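Local structure of copper-containing nitrite reductase (Thermus scotoductus, 6HBE) at residues 313-327 / 355-367. The protein probably reduces nitrite to nitric oxide with electrons from cytochrome c, working as a copper-containing homotrimer in denitrification. Numbering follows the deposited sequence.
Sequences PYGLASPGHEHTVRV and GNSFYPKVLEIPV
Val325 CG2 packs on the ring of Pro360, 3.7 Å from its CB, while Val327 CG2 and Val325 CG1 both approach Leu363 CD1. On the face opposite Val325 and Leu363, Val362 CB sits 3.6 Å from Thr324 OG1, which donates to Gly320 O, and Thr324 CG2 rests against the carboxylate of Glu364. The backbones of 324-326 and 362-366 run parallel, the axes of these short strands 12° apart. Val325 N donates to Val362 O, Glu364 N to Val325 O and Val327 N to Glu364 O, all nearly straight. Strand 324-326 thus forms one border, within this chain, of a mixed sheet of the C-terminal, plastocyanin-like cupredoxin domain. Where the strands diverge, water 2 links His323 O to Lys361 N. The Lys361 side chain runs beside His323, then bends at its last torsion (chi4 -53°) to bring NZ 2.8 Å from Gly315 O, in the plane of that carbonyl, and 3.0 Å from Pro313 O, where NZ stands above the Pro313 carbonyl plane; Asp312 O is a third acceptor. Farther along, Asn356 O meets the Tyr314 ring edge at CD1 (3.4 Å), and the Asn356 side chain, its OD1 hydrogen-bonded to His120 NE2, adjoins the copper ligands His390 and His431. At the opposite end Arg326 grips Glu364 OE1 side-on through NE and NH2, each at 2.7 Å, the guanidinium and carboxylate planes 20° apart. Arg439 pairs with Glu364 OE2, and Arg326 NH1 reaches Asp330 of a neighbouring subunit.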
loop_
_atom_site.group_PDB
_atom_site.type_symbol
_atom_site.label_atom_id
_atom_site.label_comp_id
_atom_site.label_asym_id
_atom_site.label_seq_id
_atom_site.Cartn_x
_atom_site.Cartn_y
_atom_site.Cartn_z
ATOM N N PRO C 313 14.402 -6.394 -12.290
ATOM C CA PRO C 313 13.275 -7.108 -11.712
ATOM C C PRO C 313 13.101 -8.550 -12.234
ATOM O O PRO C 313 12.746 -9.436 -11.449
ATOM C CB PRO C 313 12.075 -6.233 -12.099
ATOM C CG PRO C 313 12.529 -5.447 -13.275
ATOM C CD PRO C 313 13.973 -5.212 -13.066
ATOM N N TYR C 314 13.395 -8.758 -13.515
ATOM C CA TYR C 314 13.176 -10.038 -14.204
ATOM C C TYR C 314 14.324 -11.072 -14.075
ATOM O O TYR C 314 14.084 -12.273 -14.157
ATOM C CB TYR C 314 12.984 -9.783 -15.666
ATOM C CG TYR C 314 12.007 -8.665 -16.041
ATOM C CD1 TYR C 314 10.668 -8.730 -15.704
ATOM C CD2 TYR C 314 12.450 -7.544 -16.736
ATOM C CE1 TYR C 314 9.793 -7.726 -16.084
ATOM C CE2 TYR C 314 11.579 -6.549 -17.125
ATOM C CZ TYR C 314 10.269 -6.637 -16.800
ATOM O OH TYR C 314 9.415 -5.628 -17.206
ATOM N N GLY C 315 15.549 -10.603 -13.896
ATOM C CA GLY C 315 16.765 -11.433 -14.063
ATOM C C GLY C 315 17.724 -11.317 -12.911
ATOM O O GLY C 315 17.319 -11.011 -11.791
ATOM N N LEU C 316 19.006 -11.580 -13.175
ATOM C CA LEU C 316 20.018 -11.591 -12.133
ATOM C C LEU C 316 20.446 -10.148 -11.794
ATOM O O LEU C 316 20.701 -9.334 -12.683
ATOM C CB LEU C 316 21.234 -12.420 -12.578
ATOM C CG LEU C 316 20.958 -13.882 -12.975
ATOM C CD1 LEU C 316 22.264 -14.554 -13.417
ATOM C CD2 LEU C 316 20.312 -14.684 -11.850
ATOM N N ALA C 317 20.539 -9.847 -10.507
ATOM C CA ALA C 317 20.956 -8.522 -10.039
ATOM C C ALA C 317 22.312 -8.607 -9.365
ATOM O O ALA C 317 22.745 -9.713 -9.045
ATOM C CB ALA C 317 19.914 -7.989 -9.073
ATOM N N SER C 318 22.956 -7.448 -9.138
ATOM C CA SER C 318 24.269 -7.346 -8.451
ATOM C C SER C 318 24.280 -6.342 -7.291
ATOM O O SER C 318 23.674 -5.271 -7.427
ATOM C CB SER C 318 25.352 -6.880 -9.433
ATOM O OG SER C 318 25.370 -7.753 -10.528
ATOM N N PRO C 319 25.015 -6.611 -6.207
ATOM C CA PRO C 319 25.794 -7.845 -6.007
ATOM C C PRO C 319 24.890 -9.064 -5.805
ATOM O O PRO C 319 23.808 -8.939 -5.234
ATOM C CB PRO C 319 26.608 -7.558 -4.744
ATOM C CG PRO C 319 25.866 -6.460 -4.019
ATOM C CD PRO C 319 25.115 -5.687 -5.063
ATOM N N GLY C 320 25.320 -10.222 -6.294
ATOM C CA GLY C 320 24.490 -11.426 -6.234
ATOM C C GLY C 320 24.143 -11.919 -4.833
ATOM O O GLY C 320 23.081 -12.531 -4.625
ATOM N N HIS C 321 25.023 -11.682 -3.864
ATOM C CA HIS C 321 24.788 -12.234 -2.517
ATOM C C HIS C 321 23.537 -11.670 -1.846
ATOM O O HIS C 321 22.836 -12.398 -1.122
ATOM C CB HIS C 321 26.012 -12.105 -1.596
ATOM C CG HIS C 321 26.288 -10.712 -1.127
ATOM N ND1 HIS C 321 27.046 -9.815 -1.855
ATOM C CD2 HIS C 321 25.933 -10.067 0.010
ATOM C CE1 HIS C 321 27.139 -8.678 -1.190
ATOM N NE2 HIS C 321 26.473 -8.804 -0.056
ATOM N N GLU C 322 23.215 -10.409 -2.121
ATOM C CA GLU C 322 22.018 -9.815 -1.504
ATOM C C GLU C 322 20.703 -10.406 -2.041
ATOM O O GLU C 322 19.661 -10.106 -1.478
ATOM C CB GLU C 322 22.027 -8.264 -1.563
ATOM C CG GLU C 322 21.886 -7.602 -2.930
ATOM C CD GLU C 322 21.817 -6.063 -2.869
ATOM O OE1 GLU C 322 21.977 -5.484 -1.782
ATOM O OE2 GLU C 322 21.634 -5.413 -3.920
ATOM N N HIS C 323 20.751 -11.232 -3.106
ATOM C CA HIS C 323 19.572 -11.964 -3.614
ATOM C C HIS C 323 19.627 -13.494 -3.463
ATOM O O HIS C 323 18.800 -14.204 -4.051
ATOM C CB HIS C 323 19.379 -11.626 -5.086
ATOM C CG HIS C 323 19.206 -10.166 -5.339
ATOM N ND1 HIS C 323 17.985 -9.540 -5.236
ATOM C CD2 HIS C 323 20.099 -9.202 -5.664
ATOM C CE1 HIS C 323 18.128 -8.252 -5.493
ATOM N NE2 HIS C 323 19.399 -8.022 -5.767
ATOM N N THR C 324 20.581 -13.980 -2.669
ATOM C CA THR C 324 20.877 -15.411 -2.523
ATOM C C THR C 324 20.291 -15.983 -1.231
ATOM O O THR C 324 20.515 -15.428 -0.170
ATOM C CB THR C 324 22.413 -15.632 -2.496
ATOM O OG1 THR C 324 22.984 -15.118 -3.711
ATOM C CG2 THR C 324 22.766 -17.119 -2.363
ATOM N N VAL C 325 19.562 -17.092 -1.340
ATOM C CA VAL C 325 19.091 -17.864 -0.205
ATOM C C VAL C 325 19.931 -19.167 -0.131
ATOM O O VAL C 325 19.852 -19.985 -1.044
ATOM C CB VAL C 325 17.598 -18.215 -0.362
ATOM C CG1 VAL C 325 17.153 -19.222 0.700
ATOM C CG2 VAL C 325 16.719 -16.959 -0.255
ATOM N N ARG C 326 20.701 -19.341 0.948
ATOM C CA ARG C 326 21.370 -20.626 1.246
ATOM C C ARG C 326 20.619 -21.358 2.353
ATOM O O ARG C 326 20.509 -20.863 3.480
ATOM C CB ARG C 326 22.825 -20.415 1.649
ATOM C CG ARG C 326 23.635 -21.722 1.815
ATOM C CD ARG C 326 25.093 -21.422 2.129
ATOM N NE ARG C 326 25.757 -20.793 0.990
ATOM C CZ ARG C 326 26.991 -20.298 0.996
ATOM N NH1 ARG C 326 27.755 -20.366 2.086
ATOM N NH2 ARG C 326 27.474 -19.738 -0.112
ATOM N N VAL C 327 20.110 -22.535 2.006
ATOM C CA VAL C 327 19.322 -23.390 2.895
ATOM C C VAL C 327 20.235 -24.446 3.579
ATOM O O VAL C 327 21.079 -25.045 2.912
ATOM C CB VAL C 327 18.228 -24.077 2.057
ATOM C CG1 VAL C 327 17.437 -25.084 2.872
ATOM C CG2 VAL C 327 17.294 -23.023 1.455
ATOM N N GLY C 355 5.613 -12.249 -11.292
ATOM C CA GLY C 355 5.944 -11.006 -12.015
ATOM C C GLY C 355 7.035 -11.164 -13.066
ATOM O O GLY C 355 7.935 -10.329 -13.156
ATOM N N ASN C 356 6.951 -12.244 -13.868
ATOM C CA ASN C 356 7.976 -12.590 -14.871
ATOM C C ASN C 356 9.381 -12.589 -14.266
ATOM O O ASN C 356 10.304 -11.967 -14.799
ATOM C CB ASN C 356 7.904 -11.685 -16.108
ATOM C CG ASN C 356 6.678 -11.938 -16.976
ATOM O OD1 ASN C 356 5.720 -12.613 -16.584
ATOM N ND2 ASN C 356 6.714 -11.410 -18.185
ATOM N N SER C 357 9.513 -13.258 -13.121
ATOM C CA SER C 357 10.790 -13.435 -12.446
ATOM C C SER C 357 10.789 -14.693 -11.630
ATOM O O SER C 357 9.733 -15.269 -11.381
ATOM C CB SER C 357 11.155 -12.221 -11.569
ATOM O OG SER C 357 10.434 -12.164 -10.343
ATOM N N PHE C 358 11.983 -15.126 -11.190
ATOM C CA PHE C 358 12.130 -16.265 -10.301
ATOM C C PHE C 358 12.526 -15.766 -8.910
ATOM O O PHE C 358 13.440 -14.970 -8.794
ATOM C CB PHE C 358 13.187 -17.277 -10.803
ATOM C CG PHE C 358 12.867 -17.888 -12.144
ATOM C CD1 PHE C 358 11.915 -18.884 -12.258
ATOM C CD2 PHE C 358 13.520 -17.445 -13.312
ATOM C CE1 PHE C 358 11.621 -19.450 -13.497
ATOM C CE2 PHE C 358 13.236 -18.005 -14.542
ATOM C CZ PHE C 358 12.278 -19.003 -14.639
ATOM N N TYR C 359 11.855 -16.271 -7.863
ATOM C CA TYR C 359 12.090 -15.847 -6.467
ATOM C C TYR C 359 12.244 -17.034 -5.528
ATOM O O TYR C 359 11.308 -17.797 -5.363
ATOM C CB TYR C 359 10.934 -14.946 -5.970
ATOM C CG TYR C 359 11.176 -14.366 -4.602
ATOM C CD1 TYR C 359 12.083 -13.325 -4.423
ATOM C CD2 TYR C 359 10.537 -14.875 -3.490
ATOM C CE1 TYR C 359 12.334 -12.800 -3.155
ATOM C CE2 TYR C 359 10.781 -14.356 -2.218
ATOM C CZ TYR C 359 11.666 -13.308 -2.071
ATOM O OH TYR C 359 11.896 -12.791 -0.813
ATOM N N PRO C 360 13.393 -17.206 -4.884
ATOM C CA PRO C 360 14.573 -16.328 -4.940
ATOM C C PRO C 360 15.343 -16.424 -6.274
ATOM O O PRO C 360 15.223 -17.439 -6.986
ATOM C CB PRO C 360 15.425 -16.850 -3.768
ATOM C CG PRO C 360 15.061 -18.294 -3.663
ATOM C CD PRO C 360 13.627 -18.427 -4.103
ATOM N N LYS C 361 16.055 -15.352 -6.643
ATOM C CA LYS C 361 16.855 -15.320 -7.873
ATOM C C LYS C 361 18.008 -16.361 -7.893
ATOM O O LYS C 361 18.286 -16.969 -8.939
ATOM C CB LYS C 361 17.441 -13.921 -8.122
ATOM C CG LYS C 361 16.402 -12.844 -8.465
ATOM C CD LYS C 361 17.018 -11.446 -8.510
ATOM C CE LYS C 361 16.002 -10.324 -8.823
ATOM N NZ LYS C 361 15.212 -10.568 -10.065
ATOM N N VAL C 362 18.649 -16.529 -6.744
ATOM C CA VAL C 362 19.767 -17.471 -6.555
ATOM C C VAL C 362 19.476 -18.343 -5.341
ATOM O O VAL C 362 19.263 -17.834 -4.232
ATOM C CB VAL C 362 21.100 -16.735 -6.316
ATOM C CG1 VAL C 362 22.274 -17.727 -6.204
ATOM C CG2 VAL C 362 21.361 -15.710 -7.377
ATOM N N LEU C 363 19.492 -19.667 -5.543
ATOM C CA LEU C 363 19.193 -20.637 -4.488
ATOM C C LEU C 363 20.386 -21.611 -4.361
ATOM O O LEU C 363 20.849 -22.152 -5.382
ATOM C CB LEU C 363 17.917 -21.387 -4.855
ATOM C CG LEU C 363 17.373 -22.445 -3.896
ATOM C CD1 LEU C 363 16.919 -21.868 -2.558
ATOM C CD2 LEU C 363 16.233 -23.192 -4.547
ATOM N N GLU C 364 20.856 -21.799 -3.133
ATOM C CA GLU C 364 21.955 -22.724 -2.784
ATOM C C GLU C 364 21.422 -23.780 -1.795
ATOM O O GLU C 364 21.076 -23.459 -0.659
ATOM C CB GLU C 364 23.155 -21.971 -2.226
ATOM C CG GLU C 364 23.701 -20.935 -3.205
ATOM C CD GLU C 364 24.921 -20.185 -2.735
ATOM O OE1 GLU C 364 25.125 -20.029 -1.509
ATOM O OE2 GLU C 364 25.678 -19.693 -3.605
ATOM N N ILE C 365 21.339 -25.036 -2.262
ATOM C CA ILE C 365 20.755 -26.160 -1.509
ATOM C C ILE C 365 21.779 -27.301 -1.333
ATOM O O ILE C 365 22.653 -27.479 -2.198
ATOM C CB ILE C 365 19.495 -26.744 -2.188
ATOM C CG1 ILE C 365 19.718 -26.954 -3.687
ATOM C CG2 ILE C 365 18.290 -25.824 -1.990
ATOM C CD1 ILE C 365 18.652 -27.787 -4.345
ATOM N N PRO C 366 21.685 -28.055 -0.219
ATOM C CA PRO C 366 22.535 -29.268 -0.055
ATOM C C PRO C 366 22.013 -30.453 -0.870
ATOM O O PRO C 366 20.802 -30.556 -1.118
ATOM C CB PRO C 366 22.431 -29.571 1.442
ATOM C CG PRO C 366 21.069 -29.044 1.829
ATOM C CD PRO C 366 20.835 -27.822 0.966
ATOM N N VAL C 367 22.921 -31.345 -1.293
ATOM C CA VAL C 367 22.529 -32.572 -2.001
ATOM C C VAL C 367 21.441 -33.344 -1.246
ATOM O O VAL C 367 21.448 -33.397 0.001
ATOM C CB VAL C 367 23.739 -33.519 -2.286
ATOM C CG1 VAL C 367 24.668 -32.909 -3.340
ATOM C CG2 VAL C 367 24.516 -33.862 -1.012
HETATM O O HOH W 1 14.577 -13.694 -11.620
HETATM O O HOH W 2 16.237 -13.381 -4.427
#